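Phage-related conserved hypothetical protein, BB2244 (Bordetella bronchiseptica, PDB 2BDV) is of unknown function but belongs to the SRAP (SOS response associated peptidase) family, whose members are linked to DNA damage and abasic-site repair. Local coordinates at residues G3-Y14 and V97-W105. Numbering follows the deposited sequence.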
ATOM      1  N   GLY A   3      -7.083  -1.438  -4.564  1.00 20.69           N
ATOM      2  CA  GLY A   3      -7.405  -2.836  -4.366  1.00 20.17           C
ATOM      3  C   GLY A   3      -6.510  -3.808  -5.094  1.00 19.55           C
ATOM      4  O   GLY A   3      -6.648  -5.019  -4.936  1.00 20.27           O
ATOM      5  N   ARG A   4      -5.573  -3.282  -5.872  1.00 20.76           N
ATOM      6  CA  ARG A   4      -4.675  -4.122  -6.641  1.00 20.76           C
ATOM      7  C   ARG A   4      -3.394  -3.341  -6.928  1.00 22.00           C
ATOM      8  O   ARG A   4      -3.446  -2.159  -7.264  1.00 22.82           O
ATOM      9  CB  ARG A   4      -5.358  -4.497  -7.958  1.00 21.63           C
ATOM     10  CG  ARG A   4      -4.872  -5.780  -8.602  1.00 23.88           C
ATOM     11  CD  ARG A   4      -5.420  -6.998  -7.864  1.00 24.50           C
ATOM     12  NE  ARG A   4      -6.886  -7.035  -7.829  1.00 28.40           N
ATOM     13  CZ  ARG A   4      -7.668  -7.311  -8.873  1.00 28.73           C
ATOM     14  NH1 ARG A   4      -8.988  -7.319  -8.730  1.00 29.69           N
ATOM     15  NH2 ARG A   4      -7.138  -7.582 -10.057  1.00 25.68           N
ATOM     16  N   ILE A   5      -2.244  -3.993  -6.794  1.00 20.97           N
ATOM     17  CA  ILE A   5      -0.978  -3.328  -7.072  1.00 21.31           C
ATOM     18  C   ILE A   5      -0.111  -4.211  -7.962  1.00 22.05           C
ATOM     19  O   ILE A   5      -0.460  -5.360  -8.259  1.00 22.05           O
ATOM     20  CB  ILE A   5      -0.156  -3.041  -5.791  1.00 19.39           C
ATOM     21  CG1 ILE A   5       0.162  -4.352  -5.083  1.00 18.95           C
ATOM     22  CG2 ILE A   5      -0.885  -2.039  -4.914  1.00 19.78           C
ATOM     23  CD1 ILE A   5       1.145  -4.221  -3.910  1.00 18.98           C
ATOM     24  N   ALA A   6       1.025  -3.665  -8.380  1.00 19.67           N
ATOM     25  CA  ALA A   6       1.961  -4.401  -9.215  1.00 21.37           C
ATOM     26  C   ALA A   6       3.386  -4.294  -8.676  1.00 21.43           C
ATOM     27  O   ALA A   6       3.862  -3.201  -8.378  1.00 22.12           O
ATOM     28  CB  ALA A   6       1.905  -3.883 -10.660  1.00 19.94           C
ATOM     29  N   GLN A   7       4.042  -5.444  -8.528  1.00 22.36           N
ATOM     30  CA  GLN A   7       5.430  -5.513  -8.074  1.00 23.23           C
ATOM     31  C   GLN A   7       6.184  -6.315  -9.134  1.00 24.63           C
ATOM     32  O   GLN A   7       6.306  -7.542  -9.041  1.00 22.93           O
ATOM     33  CB  GLN A   7       5.545  -6.206  -6.714  1.00 20.23           C
ATOM     34  CG  GLN A   7       4.976  -5.396  -5.552  1.00 21.30           C
ATOM     35  CD  GLN A   7       5.230  -6.039  -4.193  1.00 20.72           C
ATOM     36  OE1 GLN A   7       5.265  -7.263  -4.068  1.00 19.74           O
ATOM     37  NE2 GLN A   7       5.392  -5.210  -3.162  1.00 21.52           N
ATOM     38  N   LYS A   8       6.684  -5.612 -10.146  1.00 26.94           N
ATOM     39  CA  LYS A   8       7.404  -6.256 -11.236  1.00 30.60           C
ATOM     40  C   LYS A   8       8.911  -6.011 -11.306  1.00 30.45           C
ATOM     41  O   LYS A   8       9.619  -6.723 -12.017  1.00 32.06           O
ATOM     42  CB  LYS A   8       6.750  -5.894 -12.566  1.00 32.51           C
ATOM     43  CG  LYS A   8       6.240  -4.475 -12.671  1.00 36.26           C
ATOM     44  CD  LYS A   8       5.274  -4.368 -13.849  1.00 39.12           C
ATOM     45  CE  LYS A   8       4.935  -2.926 -14.167  1.00 41.23           C
ATOM     46  NZ  LYS A   8       4.018  -2.825 -15.338  1.00 44.43           N
ATOM     47  N   SER A   9       9.404  -5.016 -10.578  1.00 30.38           N
ATOM     48  CA  SER A   9      10.835  -4.740 -10.574  1.00 30.14           C
ATOM     49  C   SER A   9      11.560  -5.723  -9.677  1.00 31.78           C
ATOM     50  O   SER A   9      10.956  -6.367  -8.822  1.00 33.17           O
ATOM     51  CB  SER A   9      11.123  -3.330 -10.067  1.00 27.05           C
ATOM     52  OG  SER A   9      10.639  -2.362 -10.966  1.00 28.20           O
ATOM     53  N   ALA A  10      12.866  -5.833  -9.884  1.00 33.42           N
ATOM     54  CA  ALA A  10      13.690  -6.712  -9.077  1.00 33.59           C
ATOM     55  C   ALA A  10      13.644  -6.184  -7.652  1.00 32.45           C
ATOM     56  O   ALA A  10      13.658  -4.975  -7.429  1.00 33.34           O
ATOM     57  CB  ALA A  10      15.119  -6.697  -9.592  1.00 34.09           C
ATOM     58  N   PRO A  11      13.577  -7.084  -6.665  1.00 32.26           N
ATOM     59  CA  PRO A  11      13.532  -6.654  -5.266  1.00 30.22           C
ATOM     60  C   PRO A  11      14.702  -5.746  -4.862  1.00 30.52           C
ATOM     61  O   PRO A  11      14.515  -4.825  -4.068  1.00 28.64           O
ATOM     62  CB  PRO A  11      13.503  -7.975  -4.496  1.00 30.34           C
ATOM     63  CG  PRO A  11      14.151  -8.946  -5.443  1.00 32.94           C
ATOM     64  CD  PRO A  11      13.558  -8.551  -6.765  1.00 31.79           C
ATOM     65  N   GLU A  12      15.894  -5.984  -5.415  1.00 29.23           N
ATOM     66  CA  GLU A  12      17.036  -5.147  -5.072  1.00 30.89           C
ATOM     67  C   GLU A  12      16.818  -3.700  -5.506  1.00 29.27           C
ATOM     68  O   GLU A  12      17.413  -2.793  -4.935  1.00 30.43           O
ATOM     69  CB  GLU A  12      18.341  -5.670  -5.688  1.00 33.52           C
ATOM     70  CG  GLU A  12      18.429  -5.572  -7.196  1.00 38.85           C
ATOM     71  CD  GLU A  12      18.008  -6.853  -7.876  1.00 42.93           C
ATOM     72  OE1 GLU A  12      18.161  -6.951  -9.118  1.00 46.20           O
ATOM     73  OE2 GLU A  12      17.522  -7.762  -7.165  1.00 45.06           O
ATOM     74  N   ASP A  13      15.971  -3.480  -6.509  1.00 27.25           N
ATOM     75  CA  ASP A  13      15.703  -2.117  -6.955  1.00 26.44           C
ATOM     76  C   ASP A  13      14.909  -1.334  -5.899  1.00 24.74           C
ATOM     77  O   ASP A  13      15.132  -0.136  -5.724  1.00 22.75           O
ATOM     78  CB  ASP A  13      14.941  -2.107  -8.288  1.00 30.35           C
ATOM     79  CG  ASP A  13      15.810  -2.525  -9.472  1.00 32.72           C
ATOM     80  OD1 ASP A  13      15.268  -2.614 -10.591  1.00 36.05           O
ATOM     81  OD2 ASP A  13      17.024  -2.763  -9.295  1.00 33.58           O
ATOM     82  N   TYR A  14      13.994  -2.004  -5.195  1.00 22.89           N
ATOM     83  CA  TYR A  14      13.192  -1.345  -4.163  1.00 20.26           C
ATOM     84  C   TYR A  14      14.076  -0.891  -3.011  1.00 20.14           C
ATOM     85  O   TYR A  14      13.934   0.216  -2.503  1.00 19.43           O
ATOM     86  CB  TYR A  14      12.102  -2.276  -3.616  1.00 20.96           C
ATOM     87  CG  TYR A  14      11.055  -2.684  -4.636  1.00 21.47           C
ATOM     88  CD1 TYR A  14      10.548  -1.762  -5.540  1.00 17.65           C
ATOM     89  CD2 TYR A  14      10.587  -3.993  -4.701  1.00 20.95           C
ATOM     90  CE1 TYR A  14       9.607  -2.124  -6.497  1.00 23.90           C
ATOM     91  CE2 TYR A  14       9.641  -4.374  -5.652  1.00 24.26           C
ATOM     92  CZ  TYR A  14       9.158  -3.429  -6.551  1.00 25.17           C
ATOM     93  OH  TYR A  14       8.252  -3.795  -7.515  1.00 27.79           O
ATOM     94  N   VAL A  97       5.270  -0.400   1.367  1.00 16.21           N
ATOM     95  CA  VAL A  97       4.935  -1.438   0.406  1.00 14.72           C
ATOM     96  C   VAL A  97       5.371  -0.949  -0.966  1.00 16.59           C
ATOM     97  O   VAL A  97       4.731  -0.069  -1.556  1.00 18.22           O
ATOM     98  CB  VAL A  97       3.419  -1.715   0.340  1.00 14.15           C
ATOM     99  CG1 VAL A  97       3.146  -2.777  -0.717  1.00 11.57           C
ATOM    100  CG2 VAL A  97       2.899  -2.180   1.693  1.00 11.50           C
ATOM    101  N   PRO A  98       6.471  -1.501  -1.493  1.00 17.64           N
ATOM    102  CA  PRO A  98       6.956  -1.086  -2.809  1.00 17.57           C
ATOM    103  C   PRO A  98       6.000  -1.515  -3.925  1.00 19.14           C
ATOM    104  O   PRO A  98       5.339  -2.554  -3.824  1.00 17.37           O
ATOM    105  CB  PRO A  98       8.316  -1.768  -2.896  1.00 16.90           C
ATOM    106  CG  PRO A  98       8.131  -2.989  -2.079  1.00 17.57           C
ATOM    107  CD  PRO A  98       7.384  -2.479  -0.884  1.00 17.40           C
ATOM    108  N   ALA A  99       5.935  -0.702  -4.980  1.00 19.94           N
ATOM    109  CA  ALA A  99       5.065  -0.967  -6.117  1.00 18.93           C
ATOM    110  C   ALA A  99       5.433  -0.169  -7.369  1.00 20.10           C
ATOM    111  O   ALA A  99       5.801   1.008  -7.301  1.00 18.18           O
ATOM    112  CB  ALA A  99       3.619  -0.673  -5.736  1.00 18.80           C
ATOM    113  N   ASP A 100       5.316  -0.820  -8.517  1.00 21.21           N
ATOM    114  CA  ASP A 100       5.608  -0.174  -9.785  1.00 23.19           C
ATOM    115  C   ASP A 100       4.371   0.613 -10.215  1.00 21.76           C
ATOM    116  O   ASP A 100       4.452   1.533 -11.033  1.00 22.90           O
ATOM    117  CB  ASP A 100       5.993  -1.250 -10.801  1.00 24.08           C
ATOM    118  CG  ASP A 100       7.294  -1.943 -10.429  1.00 28.00           C
ATOM    119  OD1 ASP A 100       8.365  -1.416 -10.779  1.00 30.46           O
ATOM    120  OD2 ASP A 100       7.255  -2.997  -9.758  1.00 29.37           O
ATOM    121  N   GLY A 101       3.234   0.249  -9.629  1.00 21.27           N
ATOM    122  CA  GLY A 101       1.969   0.907  -9.929  1.00 20.98           C
ATOM    123  C   GLY A 101       0.776   0.198  -9.292  1.00 20.89           C
ATOM    124  O   GLY A 101       0.942  -0.780  -8.557  1.00 17.74           O
ATOM    125  N   TRP A 102      -0.434   0.681  -9.560  1.00 19.48           N
ATOM    126  CA  TRP A 102      -1.627   0.063  -8.994  1.00 18.44           C
ATOM    127  C   TRP A 102      -2.787   0.160  -9.983  1.00 20.73           C
ATOM    128  O   TRP A 102      -2.693   0.853 -11.004  1.00 22.36           O
ATOM    129  CB  TRP A 102      -1.995   0.723  -7.646  1.00 17.50           C
ATOM    130  CG  TRP A 102      -2.530   2.141  -7.735  1.00 14.63           C
ATOM    131  CD1 TRP A 102      -3.838   2.521  -7.757  1.00 12.75           C
ATOM    132  CD2 TRP A 102      -1.762   3.349  -7.840  1.00 15.31           C
ATOM    133  NE1 TRP A 102      -3.941   3.888  -7.870  1.00 12.71           N
ATOM    134  CE2 TRP A 102      -2.682   4.425  -7.923  1.00 14.79           C
ATOM    135  CE3 TRP A 102      -0.386   3.632  -7.873  1.00 16.85           C
ATOM    136  CZ2 TRP A 102      -2.276   5.758  -8.036  1.00 15.36           C
ATOM    137  CZ3 TRP A 102       0.019   4.961  -7.987  1.00 15.26           C
ATOM    138  CH2 TRP A 102      -0.928   6.007  -8.067  1.00 14.85           C
ATOM    139  N   TYR A 103      -3.877  -0.542  -9.692  1.00 18.53           N
ATOM    140  CA  TYR A 103      -5.022  -0.521 -10.584  1.00 18.92           C
ATOM    141  C   TYR A 103      -6.277   0.075  -9.968  1.00 19.96           C
ATOM    142  O   TYR A 103      -6.524  -0.072  -8.776  1.00 19.70           O
ATOM    143  CB  TYR A 103      -5.361  -1.931 -11.056  1.00 18.77           C
ATOM    144  CG  TYR A 103      -4.212  -2.704 -11.653  1.00 20.41           C
ATOM    145  CD1 TYR A 103      -3.296  -3.374 -10.840  1.00 20.24           C
ATOM    146  CD2 TYR A 103      -4.060  -2.796 -13.032  1.00 20.34           C
ATOM    147  CE1 TYR A 103      -2.264  -4.122 -11.388  1.00 18.95           C
ATOM    148  CE2 TYR A 103      -3.033  -3.538 -13.591  1.00 23.42           C
ATOM    149  CZ  TYR A 103      -2.139  -4.201 -12.763  1.00 22.50           C
ATOM    150  OH  TYR A 103      -1.129  -4.945 -13.326  1.00 22.90           O
ATOM    151  N   GLU A 104      -7.061   0.747 -10.807  1.00 20.15           N
ATOM    152  CA  GLU A 104      -8.341   1.329 -10.419  1.00 21.18           C
ATOM    153  C   GLU A 104      -9.298   1.041 -11.578  1.00 22.35           C
ATOM    154  O   GLU A 104      -8.917   1.140 -12.741  1.00 23.43           O
ATOM    155  CB  GLU A 104      -8.235   2.845 -10.220  1.00 18.43           C
ATOM    156  CG  GLU A 104      -7.335   3.279  -9.081  1.00 19.24           C
ATOM    157  CD  GLU A 104      -7.240   4.781  -8.970  1.00 17.84           C
ATOM    158  OE1 GLU A 104      -6.409   5.276  -8.180  1.00 18.51           O
ATOM    159  OE2 GLU A 104      -8.003   5.469  -9.675  1.00 20.00           O
ATOM    160  N   TRP A 105     -10.535   0.685 -11.256  1.00 24.42           N
ATOM    161  CA  TRP A 105     -11.534   0.388 -12.267  1.00 25.40           C
ATOM    162  C   TRP A 105     -12.471   1.578 -12.467  1.00 28.89           C
ATOM    163  O   TRP A 105     -13.041   2.117 -11.511  1.00 28.32           O
ATOM    164  CB  TRP A 105     -12.329  -0.853 -11.860  1.00 24.44           C
ATOM    165  CG  TRP A 105     -11.553  -2.130 -12.012  1.00 24.38           C
ATOM    166  CD1 TRP A 105     -11.728  -3.098 -12.974  1.00 25.19           C
ATOM    167  CD2 TRP A 105     -10.468  -2.576 -11.193  1.00 23.90           C
ATOM    168  NE1 TRP A 105     -10.819  -4.115 -12.799  1.00 23.33           N
ATOM    169  CE2 TRP A 105     -10.034  -3.822 -11.714  1.00 24.07           C
ATOM    170  CE3 TRP A 105      -9.817  -2.045 -10.069  1.00 23.55           C
ATOM    171  CZ2 TRP A 105      -8.979  -4.545 -11.146  1.00 23.55           C
ATOM    172  CZ3 TRP A 105      -8.761  -2.769  -9.503  1.00 24.33           C
ATOM    173  CH2 TRP A 105      -8.358  -4.005 -10.046  1.00 23.93           C
TER
HETATM  174  O   HOH W   1      -8.353  -0.352  -6.994  1.00 27.71           O
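D100, at the corner where the chain leaves strand 97-99 for strand 101-105, turns its carboxylate toward K8, S9 and Y14. OD2 takes three donors: the hydroxyl of Y14 at 2.6 Å, K8 N at 2.7 Å and, more distantly, S9 N. The Y14 OH and S9 N come from the syn side but well out of the carboxylate plane, K8 N from above it. Together they hold the carboxylate; S9 OG to D100 OD1, at 2.5 Å, is very short and to be taken with caution. Packing is tight next door, where P98 CB sits over one face of the Y14 ring, 3.5 Å from the centroid, a CH-pi contact, while D100 OD2 meets the ring at its edge. With its chain extended beyond CG (chi2 -174°), Q7 sends NE2 to P98 O, 2.7 Å away and in the amide plane, a nearly straight bond at 171°; L43 O is a second acceptor for the same nitrogen. Strand 5-7 runs antiparallel to 101-105 and crosses 97-99 steeply: A6 O accepts D100 N, G101 O accepts A6 N, and R4 O accepts Y103 N. I5 packs CD1 against V97 CG1 and CG2 against W102 CB. The R4 chain, bent at chi2 and chi3, brings CG obliquely to Y103 CD1 and places a guanidinium face over W105 CH2, 3.6 Å from CZ; V209 and N35 accept from NH2. Against buried R4, I5, P98 and Y14, the solvent side is K8 and S9, partly exposed like D100, whose carboxylate is nonetheless firmly held. A water joins G3 N to Y103 O. Strand 5-7 is an outermost strand of the antiparallel sheet continuing through 101-107, 116-123 and 201-204, while 94-99 edges the mixed sheet beside 126-133; Y14, from helix 11-18, also touches P126 of strand 126-133.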